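Local coordinates for hypothetical protein ORF-c20_032 (Sulfolobus solfataricus, PDB 2NRQ) that is of unknown function but belongs to an archaeal family that resembles RNA-binding proteins in structure and is thought unlikely to bind RNA, at residues N6-S11 with E66-I71; F13-E18 with G117-K122; V42-G47 with K52-E57; D102-I107 with V113-D118. All coordinates share one frame; numbering follows the deposited sequence.

In the fold
Contacts 1 and 2 both use strand 7-14 of the six-stranded antiparallel sheet, and contact 3 is the hairpin 39-46/52-60, whose strand 52-60 pairs with it. Contact 1 sets helix 62-73 against one end of strand 7-14, and contact 2 meets its other end from the approach to strand 121-126. The centres of contacts 1 and 2 lie about 19 Å apart, with S11 N and K122 O 2.8 Å apart where they meet; contacts 2 and 3 have centres about 10 Å apart. Contact 4, about 9 Å from contact 2 between centres, shares G117 and D118 with it and supplies K103, whose NZ lies 2.7 Å from E18 OE2 and 2.9 Å from D119 OD1.

Contact 1 of 4, residues N6-S11 with E66-I71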
loop_
_atom_site.group_PDB
_atom_site.type_symbol
_atom_site.label_atom_id
_atom_site.label_comp_id
_atom_site.label_asym_id
_atom_site.label_seq_id
_atom_site.Cartn_x
_atom_site.Cartn_y
_atom_site.Cartn_z
ATOM N N ASN A 6 7.636 10.087 -7.805
ATOM C CA ASN A 6 7.715 9.567 -9.200
ATOM C C ASN A 6 6.425 8.832 -9.593
ATOM O O ASN A 6 5.938 8.975 -10.715
ATOM C CB ASN A 6 8.903 8.610 -9.322
ATOM C CG ASN A 6 9.477 8.553 -10.737
ATOM O OD1 ASN A 6 10.097 9.513 -11.210
ATOM N ND2 ASN A 6 9.279 7.423 -11.414
ATOM N N GLN A 7 5.877 8.058 -8.656
ATOM C CA GLN A 7 4.653 7.281 -8.876
ATOM C C GLN A 7 4.368 6.312 -7.719
ATOM O O GLN A 7 5.288 5.790 -7.087
ATOM C CB GLN A 7 4.768 6.486 -10.183
ATOM C CG GLN A 7 3.706 5.421 -10.376
ATOM C CD GLN A 7 3.876 4.661 -11.684
ATOM O OE1 GLN A 7 5.003 4.368 -12.111
ATOM N NE2 GLN A 7 2.759 4.323 -12.321
ATOM N N ALA A 8 3.090 6.072 -7.447
ATOM C CA ALA A 8 2.687 5.153 -6.384
ATOM C C ALA A 8 1.447 4.350 -6.803
ATOM O O ALA A 8 0.551 4.861 -7.477
ATOM C CB ALA A 8 2.408 5.922 -5.106
ATOM N N ILE A 9 1.393 3.091 -6.393
ATOM C CA ILE A 9 0.267 2.244 -6.744
ATOM C C ILE A 9 -0.215 1.380 -5.600
ATOM O O ILE A 9 0.579 0.838 -4.841
ATOM C CB ILE A 9 0.626 1.316 -7.915
ATOM C CG1 ILE A 9 0.747 2.134 -9.199
ATOM C CG2 ILE A 9 -0.427 0.233 -8.073
ATOM C CD1 ILE A 9 1.155 1.319 -10.397
ATOM N N ILE A 10 -1.532 1.271 -5.478
ATOM C CA ILE A 10 -2.133 0.416 -4.468
ATOM C C ILE A 10 -2.754 -0.732 -5.257
ATOM O O ILE A 10 -3.379 -0.504 -6.286
ATOM C CB ILE A 10 -3.235 1.142 -3.690
ATOM C CG1 ILE A 10 -2.617 2.255 -2.851
ATOM C CG2 ILE A 10 -4.003 0.148 -2.820
ATOM C CD1 ILE A 10 -3.608 2.973 -1.987
ATOM N N SER A 11 -2.565 -1.963 -4.797
ATOM C CA SER A 11 -3.111 -3.117 -5.489
ATOM C C SER A 11 -3.560 -4.179 -4.515
ATOM O O SER A 11 -2.803 -4.593 -3.638
ATOM C CB SER A 11 -2.063 -3.709 -6.440
ATOM O OG SER A 11 -2.552 -4.874 -7.115
ATOM N N GLU A 66 4.744 11.384 -3.999
ATOM C CA GLU A 66 5.479 11.679 -2.778
ATOM C C GLU A 66 4.498 11.822 -1.625
ATOM O O GLU A 66 4.734 11.304 -0.532
ATOM C CB GLU A 66 6.307 12.965 -2.951
ATOM N N GLN A 67 3.385 12.502 -1.875
ATOM C CA GLN A 67 2.393 12.708 -0.828
ATOM C C GLN A 67 1.756 11.409 -0.327
ATOM O O GLN A 67 1.298 11.341 0.812
ATOM C CB GLN A 67 1.307 13.672 -1.307
ATOM C CG GLN A 67 1.834 15.025 -1.777
ATOM C CD GLN A 67 2.806 15.668 -0.786
ATOM O OE1 GLN A 67 2.543 15.726 0.426
ATOM N NE2 GLN A 67 3.934 16.167 -1.302
ATOM N N PHE A 68 1.730 10.379 -1.170
ATOM C CA PHE A 68 1.153 9.092 -0.778
ATOM C C PHE A 68 2.120 8.365 0.151
ATOM O O PHE A 68 1.729 7.792 1.176
ATOM C CB PHE A 68 0.875 8.229 -2.008
ATOM C CG PHE A 68 0.420 6.839 -1.677
ATOM C CD1 PHE A 68 -0.797 6.627 -1.050
ATOM C CD2 PHE A 68 1.222 5.740 -1.976
ATOM C CE1 PHE A 68 -1.211 5.351 -0.726
ATOM C CE2 PHE A 68 0.817 4.452 -1.654
ATOM C CZ PHE A 68 -0.403 4.257 -1.027
ATOM N N PHE A 69 3.393 8.380 -0.225
ATOM C CA PHE A 69 4.422 7.754 0.587
ATOM C C PHE A 69 4.397 8.447 1.935
ATOM O O PHE A 69 4.353 7.807 2.985
ATOM C CB PHE A 69 5.794 7.947 -0.058
ATOM C CG PHE A 69 6.910 7.275 0.679
ATOM C CD1 PHE A 69 6.656 6.192 1.518
ATOM C CD2 PHE A 69 8.225 7.678 0.489
ATOM C CE1 PHE A 69 7.698 5.518 2.153
ATOM C CE2 PHE A 69 9.282 7.008 1.119
ATOM C CZ PHE A 69 9.015 5.927 1.952
ATOM N N LYS A 70 4.412 9.771 1.878
ATOM C CA LYS A 70 4.394 10.606 3.065
ATOM C C LYS A 70 3.258 10.200 3.997
ATOM O O LYS A 70 3.481 9.953 5.176
ATOM C CB LYS A 70 4.244 12.071 2.648
ATOM C CG LYS A 70 4.878 13.077 3.591
ATOM C CD LYS A 70 5.908 13.950 2.863
ATOM C CE LYS A 70 7.101 13.121 2.351
ATOM N NZ LYS A 70 8.277 13.947 1.904
ATOM N N ILE A 71 2.041 10.114 3.470
ATOM C CA ILE A 71 0.912 9.745 4.314
ATOM C C ILE A 71 1.060 8.347 4.910
ATOM O O ILE A 71 0.584 8.096 6.012
ATOM C CB ILE A 71 -0.445 9.900 3.554
ATOM C CG1 ILE A 71 -1.527 9.034 4.200
ATOM C CG2 ILE A 71 -0.273 9.585 2.106
ATOM C CD1 ILE A 71 -1.962 9.516 5.555
#
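F68 lays its ring across A8 and I10, the two residues of strand 7-14 that share one side of the strand here. The A8 methyl meets the ring obliquely near its root, with A8 CB 3.4 Å from F68 CD2, while I10 takes the far end, its CG1 lying 3.5 Å from F68 CZ. The tip of the isoleucine follows the ring round, so that I10 CD1 is 3.6 Å from F68 CE1. I10 and F68 are inclined to each other.

Torsions account for the reach. F68 extends its ring away from its own backbone N (chi1 174°), which carries it off helix 62-73 and over the strand; the I10 branch ending in CD1 stands opposite its carbonyl carbon (chi1 -67°) and swings toward the helix although its CB does not head that way. The backbones stay well apart, A8 CA and F68 CA being 7.0 Å from each other, and the gap is bridged by side chains alone, the A8 methyl and the F68 side chain. Within the helix, the bond from K70 N to E66 O (2.9 Å) belongs to the regular turn that carries F68.

Further apolar groups enclose the ring: F60 stacks on it, F31 meets it at roughly 45°, and L34 and C123 touch it. No hydrogen bond joins the two segments, and all three touching residues are buried. The contact between helix and strand is therefore apolar, resting on van der Waals packing and the exclusion of water.

Contact 2 of 4, residues F13-E18 with G117-K122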
loop_
_atom_site.group_PDB
_atom_site.type_symbol
_atom_site.label_atom_id
_atom_site.label_comp_id
_atom_site.label_asym_id
_atom_site.label_seq_id
_atom_site.Cartn_x
_atom_site.Cartn_y
_atom_site.Cartn_z
ATOM N N PHE A 13 -6.131 -7.906 -4.238
ATOM C CA PHE A 13 -6.947 -8.927 -4.862
ATOM C C PHE A 13 -8.010 -9.223 -3.821
ATOM O O PHE A 13 -7.688 -9.593 -2.707
ATOM C CB PHE A 13 -6.145 -10.204 -5.113
ATOM C CG PHE A 13 -4.985 -10.029 -6.046
ATOM C CD1 PHE A 13 -5.181 -9.570 -7.348
ATOM C CD2 PHE A 13 -3.684 -10.329 -5.626
ATOM C CE1 PHE A 13 -4.099 -9.408 -8.221
ATOM C CE2 PHE A 13 -2.587 -10.170 -6.495
ATOM C CZ PHE A 13 -2.801 -9.706 -7.796
ATOM N N ILE A 14 -9.278 -9.057 -4.166
ATOM C CA ILE A 14 -10.337 -9.343 -3.214
ATOM C C ILE A 14 -11.085 -10.588 -3.635
ATOM O O ILE A 14 -11.437 -10.741 -4.800
ATOM C CB ILE A 14 -11.302 -8.175 -3.097
ATOM C CG1 ILE A 14 -10.522 -6.939 -2.645
ATOM C CG2 ILE A 14 -12.413 -8.527 -2.107
ATOM C CD1 ILE A 14 -11.284 -5.641 -2.742
ATOM N N HIS A 15 -11.322 -11.470 -2.668
ATOM C CA HIS A 15 -11.992 -12.747 -2.894
ATOM C C HIS A 15 -13.485 -12.746 -2.596
ATOM O O HIS A 15 -14.009 -11.814 -1.983
ATOM C CB HIS A 15 -11.312 -13.813 -2.049
ATOM C CG HIS A 15 -9.874 -14.025 -2.393
ATOM N ND1 HIS A 15 -9.466 -14.880 -3.393
ATOM C CD2 HIS A 15 -8.747 -13.473 -1.888
ATOM C CE1 HIS A 15 -8.151 -14.847 -3.489
ATOM N NE2 HIS A 15 -7.689 -14.001 -2.588
ATOM N N GLU A 16 -14.164 -13.804 -3.025
ATOM C CA GLU A 16 -15.601 -13.924 -2.806
ATOM C C GLU A 16 -15.975 -13.812 -1.325
ATOM O O GLU A 16 -16.892 -13.073 -0.951
ATOM C CB GLU A 16 -16.102 -15.251 -3.380
ATOM C CG GLU A 16 -16.266 -15.239 -4.899
ATOM C CD GLU A 16 -16.389 -16.634 -5.476
ATOM O OE1 GLU A 16 -16.627 -16.757 -6.701
ATOM O OE2 GLU A 16 -16.239 -17.605 -4.695
ATOM N N THR A 17 -15.253 -14.548 -0.492
ATOM C CA THR A 17 -15.472 -14.544 0.945
ATOM C C THR A 17 -15.230 -13.187 1.601
ATOM O O THR A 17 -15.770 -12.901 2.664
ATOM C CB THR A 17 -14.555 -15.574 1.610
ATOM O OG1 THR A 17 -15.011 -16.884 1.263
ATOM C CG2 THR A 17 -14.540 -15.403 3.126
ATOM N N GLU A 18 -14.419 -12.346 0.970
ATOM C CA GLU A 18 -14.111 -11.041 1.539
ATOM C C GLU A 18 -15.216 -10.002 1.329
ATOM O O GLU A 18 -16.009 -10.100 0.391
ATOM C CB GLU A 18 -12.780 -10.544 0.968
ATOM C CG GLU A 18 -11.623 -11.500 1.270
ATOM C CD GLU A 18 -10.287 -11.017 0.742
ATOM O OE1 GLU A 18 -10.087 -11.011 -0.486
ATOM O OE2 GLU A 18 -9.432 -10.637 1.561
ATOM N N GLY A 117 3.710 -12.079 1.362
ATOM C CA GLY A 117 2.882 -12.638 0.318
ATOM C C GLY A 117 2.189 -11.600 -0.541
ATOM O O GLY A 117 2.454 -10.398 -0.426
ATOM N N ASP A 118 1.295 -12.074 -1.405
ATOM C CA ASP A 118 0.566 -11.191 -2.296
ATOM C C ASP A 118 -0.886 -10.970 -1.893
ATOM O O ASP A 118 -1.561 -10.102 -2.451
ATOM C CB ASP A 118 0.659 -11.722 -3.714
ATOM C CG ASP A 118 2.071 -11.704 -4.231
ATOM O OD1 ASP A 118 2.657 -10.605 -4.290
ATOM O OD2 ASP A 118 2.599 -12.782 -4.573
ATOM N N ASP A 119 -1.357 -11.752 -0.924
ATOM C CA ASP A 119 -2.720 -11.608 -0.428
ATOM C C ASP A 119 -2.670 -10.532 0.658
ATOM O O ASP A 119 -2.898 -10.791 1.848
ATOM C CB ASP A 119 -3.216 -12.932 0.150
ATOM C CG ASP A 119 -4.629 -12.845 0.686
ATOM O OD1 ASP A 119 -5.529 -12.421 -0.063
ATOM O OD2 ASP A 119 -4.840 -13.208 1.858
ATOM N N VAL A 120 -2.365 -9.316 0.211
ATOM C CA VAL A 120 -2.228 -8.149 1.076
ATOM C C VAL A 120 -2.637 -6.892 0.319
ATOM O O VAL A 120 -2.957 -6.954 -0.854
ATOM C CB VAL A 120 -0.751 -7.966 1.472
ATOM C CG1 VAL A 120 -0.267 -9.158 2.272
ATOM C CG2 VAL A 120 0.095 -7.801 0.198
ATOM N N ILE A 121 -2.629 -5.755 1.000
ATOM C CA ILE A 121 -2.913 -4.479 0.347
ATOM C C ILE A 121 -1.513 -4.031 -0.043
ATOM O O ILE A 121 -0.736 -3.600 0.802
ATOM C CB ILE A 121 -3.501 -3.435 1.307
ATOM C CG1 ILE A 121 -4.913 -3.850 1.730
ATOM C CG2 ILE A 121 -3.522 -2.071 0.626
ATOM C CD1 ILE A 121 -5.510 -2.968 2.808
ATOM N N LYS A 122 -1.190 -4.140 -1.322
ATOM C CA LYS A 122 0.144 -3.809 -1.791
ATOM C C LYS A 122 0.358 -2.352 -2.206
ATOM O O LYS A 122 -0.384 -1.807 -3.025
ATOM C CB LYS A 122 0.492 -4.741 -2.949
ATOM C CG LYS A 122 1.961 -4.851 -3.240
ATOM C CD LYS A 122 2.203 -5.800 -4.387
ATOM C CE LYS A 122 1.775 -7.208 -4.033
ATOM N NZ LYS A 122 1.798 -8.109 -5.219
#
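The H15 imidazole and the D119 carboxylate approach each other obliquely, their planes 62° apart, with the oxygen arriving at the ring's edge and close to its plane. H15 NE2 and D119 OD1 are 3.7 Å apart and H15 CD2 is almost as near, a polar approach without a hydrogen bond. D119 reaches this position by extending its carboxylate opposite its backbone N (chi1 180°), from the centre of an inverse gamma turn. F13 approaches differently: its ring passes the backbone of the turn obliquely, F13 CD2 lying 3.8 Å from D118 O.

Each segment also braces itself. H15 N donates to the anti lone pair of E18 OE1 at an N-H...O angle of 161°, drawing the glutamate back over its own loop, and E18 N returns a bond to H15 O (3.0 Å). Across the turn, K122 NZ forms a salt bridge with D118 OD1 (2.8 Å), on the anti side and somewhat out of the carboxylate plane; R100 is a second cationic partner of that oxygen.

E18 OE2 and D119 OD1 stand 4.6 Å apart, two like charges close together. K103 reconciles them, since its NZ makes salt bridges to both carboxylates and a hydrogen bond to F13 O. The polar link between the segments thus runs through a third residue, whose positive charge would be expected to favour the ionised form of both acids.

Contact 3 of 4, residues V42-G47 with K52-E57; sequences VTTAQG and KIIILE
Flat peptide groups rather than rings join T43 and A45 to I55 and I53. I55 N approaches the T43 carbonyl 15° from its plane, at 2.7 Å from T43 O, whereas I53 N stands above the A45 carbonyl plane, 39° out of it, at 2.9 Å from A45 O. The return bonds, T43 N to I55 O (2.9 Å) and A45 N to I53 O (3.0 Å), complete two hydrogen-bonded pairs. Between and beside them, alpha C-H groups point at the same oxygens, as where V42 CA lies 3.2 Å from I55 O.

On one face of the sheet, V42 spreads its two methyls: CG1 runs alongside I54 (3.8 Å to I54 CG2) and CG2 turns to L56 CD1. Y20 of helix 20-30 touches V42 and I54 on this side. The other face carries T43, A45, I53 and I55; F13 packs on both isoleucines. There a water accepts from T43 OG1 and donates to I55 O and to E57 OE1 (2.6 Å), tying side chains to the strand backbone.

With its strand directions 153° apart and four residues between the segments, this is an antiparallel beta hairpin whose strand 39-46 is outermost in the six-stranded sheet of this chain.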
loop_
_atom_site.group_PDB
_atom_site.type_symbol
_atom_site.label_atom_id
_atom_site.label_comp_id
_atom_site.label_asym_id
_atom_site.label_seq_id
_atom_site.Cartn_x
_atom_site.Cartn_y
_atom_site.Cartn_z
ATOM N N VAL A 42 -10.988 -1.206 -11.108
ATOM C CA VAL A 42 -11.554 -2.412 -10.543
ATOM C C VAL A 42 -11.707 -3.334 -11.730
ATOM O O VAL A 42 -12.254 -2.928 -12.742
ATOM C CB VAL A 42 -12.949 -2.170 -9.908
ATOM C CG1 VAL A 42 -13.435 -3.452 -9.253
ATOM C CG2 VAL A 42 -12.880 -1.029 -8.875
ATOM N N THR A 43 -11.197 -4.558 -11.613
ATOM C CA THR A 43 -11.280 -5.575 -12.671
ATOM C C THR A 43 -11.680 -6.886 -12.023
ATOM O O THR A 43 -11.342 -7.133 -10.871
ATOM C CB THR A 43 -9.923 -5.837 -13.327
ATOM O OG1 THR A 43 -9.436 -4.636 -13.937
ATOM C CG2 THR A 43 -10.044 -6.940 -14.359
ATOM N N THR A 44 -12.391 -7.733 -12.751
ATOM C CA THR A 44 -12.783 -9.027 -12.204
ATOM C C THR A 44 -12.290 -10.140 -13.109
ATOM O O THR A 44 -12.563 -10.128 -14.305
ATOM C CB THR A 44 -14.291 -9.190 -12.142
ATOM O OG1 THR A 44 -14.800 -9.143 -13.479
ATOM C CG2 THR A 44 -14.931 -8.092 -11.299
ATOM N N ALA A 45 -11.565 -11.097 -12.549
ATOM C CA ALA A 45 -11.100 -12.242 -13.322
ATOM C C ALA A 45 -11.841 -13.445 -12.730
ATOM O O ALA A 45 -12.495 -13.323 -11.695
ATOM C CB ALA A 45 -9.584 -12.411 -13.174
ATOM N N GLN A 46 -11.751 -14.601 -13.372
ATOM C CA GLN A 46 -12.422 -15.795 -12.862
ATOM C C GLN A 46 -11.990 -17.006 -13.651
ATOM O O GLN A 46 -11.474 -16.876 -14.753
ATOM C CB GLN A 46 -13.933 -15.661 -12.990
ATOM C CG GLN A 46 -14.397 -15.542 -14.430
ATOM C CD GLN A 46 -15.899 -15.596 -14.565
ATOM O OE1 GLN A 46 -16.480 -14.855 -15.351
ATOM N NE2 GLN A 46 -16.538 -16.484 -13.809
ATOM N N GLY A 47 -12.198 -18.185 -13.082
ATOM C CA GLY A 47 -11.846 -19.409 -13.778
ATOM C C GLY A 47 -13.053 -19.884 -14.565
ATOM O O GLY A 47 -13.953 -19.103 -14.871
ATOM N N LYS A 52 -14.541 -16.122 -8.837
ATOM C CA LYS A 52 -14.156 -14.729 -9.108
ATOM C C LYS A 52 -13.153 -14.032 -8.183
ATOM O O LYS A 52 -13.272 -14.075 -6.961
ATOM C CB LYS A 52 -15.414 -13.845 -9.196
ATOM C CG LYS A 52 -15.995 -13.691 -10.601
ATOM C CD LYS A 52 -17.403 -14.275 -10.721
ATOM C CE LYS A 52 -18.443 -13.408 -10.012
ATOM N NZ LYS A 52 -19.798 -14.040 -10.007
ATOM N N ILE A 53 -12.168 -13.375 -8.779
ATOM C CA ILE A 53 -11.191 -12.629 -7.998
ATOM C C ILE A 53 -11.406 -11.190 -8.439
ATOM O O ILE A 53 -11.793 -10.956 -9.576
ATOM C CB ILE A 53 -9.726 -13.070 -8.306
ATOM C CG1 ILE A 53 -8.748 -12.333 -7.387
ATOM C CG2 ILE A 53 -9.367 -12.768 -9.757
ATOM C CD1 ILE A 53 -8.858 -12.701 -5.917
ATOM N N ILE A 54 -11.205 -10.229 -7.545
ATOM C CA ILE A 54 -11.383 -8.824 -7.913
ATOM C C ILE A 54 -10.074 -8.096 -7.740
ATOM O O ILE A 54 -9.396 -8.270 -6.733
ATOM C CB ILE A 54 -12.427 -8.118 -7.045
ATOM C CG1 ILE A 54 -13.807 -8.686 -7.327
ATOM C CG2 ILE A 54 -12.451 -6.632 -7.359
ATOM C CD1 ILE A 54 -14.863 -8.012 -6.517
ATOM N N ILE A 55 -9.713 -7.291 -8.729
ATOM C CA ILE A 55 -8.474 -6.552 -8.660
ATOM C C ILE A 55 -8.790 -5.086 -8.520
ATOM O O ILE A 55 -9.341 -4.469 -9.424
ATOM C CB ILE A 55 -7.610 -6.782 -9.919
ATOM C CG1 ILE A 55 -7.619 -8.269 -10.285
ATOM C CG2 ILE A 55 -6.183 -6.318 -9.653
ATOM C CD1 ILE A 55 -6.595 -8.663 -11.305
ATOM N N LEU A 56 -8.442 -4.537 -7.369
ATOM C CA LEU A 56 -8.685 -3.139 -7.074
ATOM C C LEU A 56 -7.359 -2.402 -7.112
ATOM O O LEU A 56 -6.410 -2.814 -6.461
ATOM C CB LEU A 56 -9.324 -3.025 -5.689
ATOM C CG LEU A 56 -9.368 -1.660 -5.018
ATOM C CD1 LEU A 56 -10.302 -0.738 -5.765
ATOM C CD2 LEU A 56 -9.816 -1.849 -3.571
ATOM N N GLU A 57 -7.293 -1.317 -7.878
ATOM C CA GLU A 57 -6.059 -0.541 -7.996
ATOM C C GLU A 57 -6.268 0.960 -7.882
ATOM O O GLU A 57 -7.341 1.485 -8.167
ATOM C CB GLU A 57 -5.390 -0.841 -9.323
ATOM C CG GLU A 57 -5.025 -2.290 -9.503
ATOM C CD GLU A 57 -4.776 -2.632 -10.958
ATOM O OE1 GLU A 57 -5.726 -2.484 -11.746
ATOM O OE2 GLU A 57 -3.646 -3.039 -11.322
HETATM O O HOH W 1 -8.158 -3.306 -11.758
#

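Contact 4 of 4, residues D102-I107 with V113-D118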
loop_
_atom_site.group_PDB
_atom_site.type_symbol
_atom_site.label_atom_id
_atom_site.label_comp_id
_atom_site.label_asym_id
_atom_site.label_seq_id
_atom_site.Cartn_x
_atom_site.Cartn_y
_atom_site.Cartn_z
ATOM N N ASP A 102 -1.094 -5.736 5.772
ATOM C CA ASP A 102 -2.086 -6.727 6.192
ATOM C C ASP A 102 -3.520 -6.238 6.002
ATOM O O ASP A 102 -3.916 -5.237 6.593
ATOM C CB ASP A 102 -1.862 -7.064 7.668
ATOM C CG ASP A 102 -2.697 -8.226 8.136
ATOM O OD1 ASP A 102 -2.213 -9.374 8.034
ATOM O OD2 ASP A 102 -3.839 -7.995 8.596
ATOM N N LYS A 103 -4.300 -6.947 5.193
ATOM C CA LYS A 103 -5.692 -6.564 4.966
ATOM C C LYS A 103 -6.505 -6.558 6.256
ATOM O O LYS A 103 -7.235 -5.612 6.535
ATOM C CB LYS A 103 -6.356 -7.511 3.961
ATOM C CG LYS A 103 -6.048 -7.170 2.525
ATOM C CD LYS A 103 -6.933 -7.933 1.544
ATOM C CE LYS A 103 -6.546 -9.390 1.443
ATOM N NZ LYS A 103 -7.169 -9.996 0.248
ATOM N N GLN A 104 -6.372 -7.627 7.037
ATOM C CA GLN A 104 -7.083 -7.784 8.306
ATOM C C GLN A 104 -6.869 -6.585 9.224
ATOM O O GLN A 104 -7.827 -5.950 9.661
ATOM C CB GLN A 104 -6.607 -9.053 9.024
ATOM C CG GLN A 104 -6.702 -10.362 8.215
ATOM C CD GLN A 104 -5.502 -10.622 7.292
ATOM O OE1 GLN A 104 -5.221 -11.769 6.932
ATOM N NE2 GLN A 104 -4.804 -9.563 6.901
ATOM N N TYR A 105 -5.607 -6.283 9.505
ATOM C CA TYR A 105 -5.251 -5.171 10.368
ATOM C C TYR A 105 -5.759 -3.797 9.950
ATOM O O TYR A 105 -6.101 -2.974 10.805
ATOM C CB TYR A 105 -3.737 -5.104 10.520
ATOM C CG TYR A 105 -3.206 -6.028 11.581
ATOM C CD1 TYR A 105 -3.454 -5.782 12.928
ATOM C CD2 TYR A 105 -2.464 -7.152 11.244
ATOM C CE1 TYR A 105 -2.976 -6.625 13.907
ATOM C CE2 TYR A 105 -1.984 -8.004 12.214
ATOM C CZ TYR A 105 -2.241 -7.737 13.546
ATOM O OH TYR A 105 -1.747 -8.581 14.517
ATOM N N LEU A 106 -5.807 -3.534 8.648
ATOM C CA LEU A 106 -6.257 -2.226 8.185
ATOM C C LEU A 106 -7.771 -2.055 8.279
ATOM O O LEU A 106 -8.255 -1.023 8.732
ATOM C CB LEU A 106 -5.809 -1.975 6.745
ATOM C CG LEU A 106 -5.810 -0.486 6.386
ATOM C CD1 LEU A 106 -4.488 0.125 6.825
ATOM C CD2 LEU A 106 -6.003 -0.287 4.896
ATOM N N ILE A 107 -8.519 -3.067 7.858
ATOM C CA ILE A 107 -9.972 -2.982 7.900
ATOM C C ILE A 107 -10.549 -3.198 9.298
ATOM O O ILE A 107 -11.650 -2.734 9.606
ATOM C CB ILE A 107 -10.615 -3.993 6.920
ATOM C CG1 ILE A 107 -9.908 -5.341 7.026
ATOM C CG2 ILE A 107 -10.536 -3.461 5.501
ATOM C CD1 ILE A 107 -10.371 -6.365 6.024
ATOM N N VAL A 113 0.259 -2.885 9.115
ATOM C CA VAL A 113 1.169 -3.894 9.635
ATOM C C VAL A 113 1.706 -4.717 8.476
ATOM O O VAL A 113 0.950 -5.406 7.795
ATOM C CB VAL A 113 0.446 -4.825 10.631
ATOM C CG1 VAL A 113 1.323 -6.005 10.973
ATOM C CG2 VAL A 113 0.080 -4.057 11.879
ATOM N N LEU A 114 3.009 -4.631 8.241
ATOM C CA LEU A 114 3.617 -5.386 7.157
ATOM C C LEU A 114 3.210 -6.855 7.231
ATOM O O LEU A 114 3.013 -7.406 8.315
ATOM C CB LEU A 114 5.135 -5.258 7.228
ATOM C CG LEU A 114 5.811 -4.298 6.240
ATOM C CD1 LEU A 114 5.062 -2.991 6.160
ATOM C CD2 LEU A 114 7.263 -4.068 6.684
ATOM N N LYS A 115 3.064 -7.482 6.073
ATOM C CA LYS A 115 2.684 -8.890 5.996
ATOM C C LYS A 115 3.450 -9.484 4.829
ATOM O O LYS A 115 4.023 -8.757 4.021
ATOM C CB LYS A 115 1.173 -9.021 5.764
ATOM C CG LYS A 115 0.635 -10.448 5.720
ATOM C CD LYS A 115 -0.881 -10.439 5.510
ATOM C CE LYS A 115 -1.515 -11.826 5.665
ATOM N NZ LYS A 115 -1.113 -12.780 4.593
ATOM N N GLU A 116 3.474 -10.805 4.740
ATOM C CA GLU A 116 4.184 -11.443 3.648
ATOM C C GLU A 116 3.249 -12.039 2.602
ATOM O O GLU A 116 2.129 -12.440 2.903
ATOM C CB GLU A 116 5.135 -12.513 4.191
ATOM C CG GLU A 116 6.490 -11.958 4.639
ATOM C CD GLU A 116 7.278 -11.304 3.492
ATOM O OE1 GLU A 116 8.415 -10.827 3.742
ATOM O OE2 GLU A 116 6.766 -11.266 2.342
ATOM N N GLY A 117 3.710 -12.079 1.362
ATOM C CA GLY A 117 2.882 -12.638 0.318
ATOM C C GLY A 117 2.189 -11.600 -0.541
ATOM O O GLY A 117 2.454 -10.398 -0.426
ATOM N N ASP A 118 1.295 -12.074 -1.405
ATOM C CA ASP A 118 0.566 -11.191 -2.296
ATOM C C ASP A 118 -0.886 -10.970 -1.893
ATOM O O ASP A 118 -1.561 -10.102 -2.451
ATOM C CB ASP A 118 0.659 -11.722 -3.714
ATOM C CG ASP A 118 2.071 -11.704 -4.231
ATOM O OD1 ASP A 118 2.657 -10.605 -4.290
ATOM O OD2 ASP A 118 2.599 -12.782 -4.573
#
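V113 lies over one face of the Y105 ring, and this belongs to the close-packed part of the contact. Its CG2 methyl sits 4.0 Å from the ring centroid and 18° off the normal, a CH-pi contact displaced toward the rim, while V113 CB is 3.8 Å from Y105 CD2. The two side chains are inclined to each other, and D102 CB takes a place at the edge of the same ring. Close by, D102 N donates to V113 O (2.9 Å), the hydrogen bond that fastens the returning loop to the start of the helix.

D102 is the N-cap of helix 103-109. With CG swung opposite its backbone N (chi1 -171°), it offers the anti lone pair of OD2 to Y105 N, at 2.6 Å and 169°, a capping bond for the first turn from a buried residue.

Toward solvent the contact loosens. K115 passes the aspartate closely with its aliphatic chain, its CE 3.5 Å from D102 OD1, but it bends at the last torsion and its NZ ends 5.0 Å from D102 OD1, opposite charges near one another but not paired. The exposed Q104 only crosses the lysine, at about a right angle, with its OE1 3.9 Å from K115 CE.

The contact lies between strands 96-101 and 121-126 in the chain: K115 forms a backbone bond with R100, L106 packs on T26 and F30 of helix 20-30, and V113 touches E80 of helix 78-85.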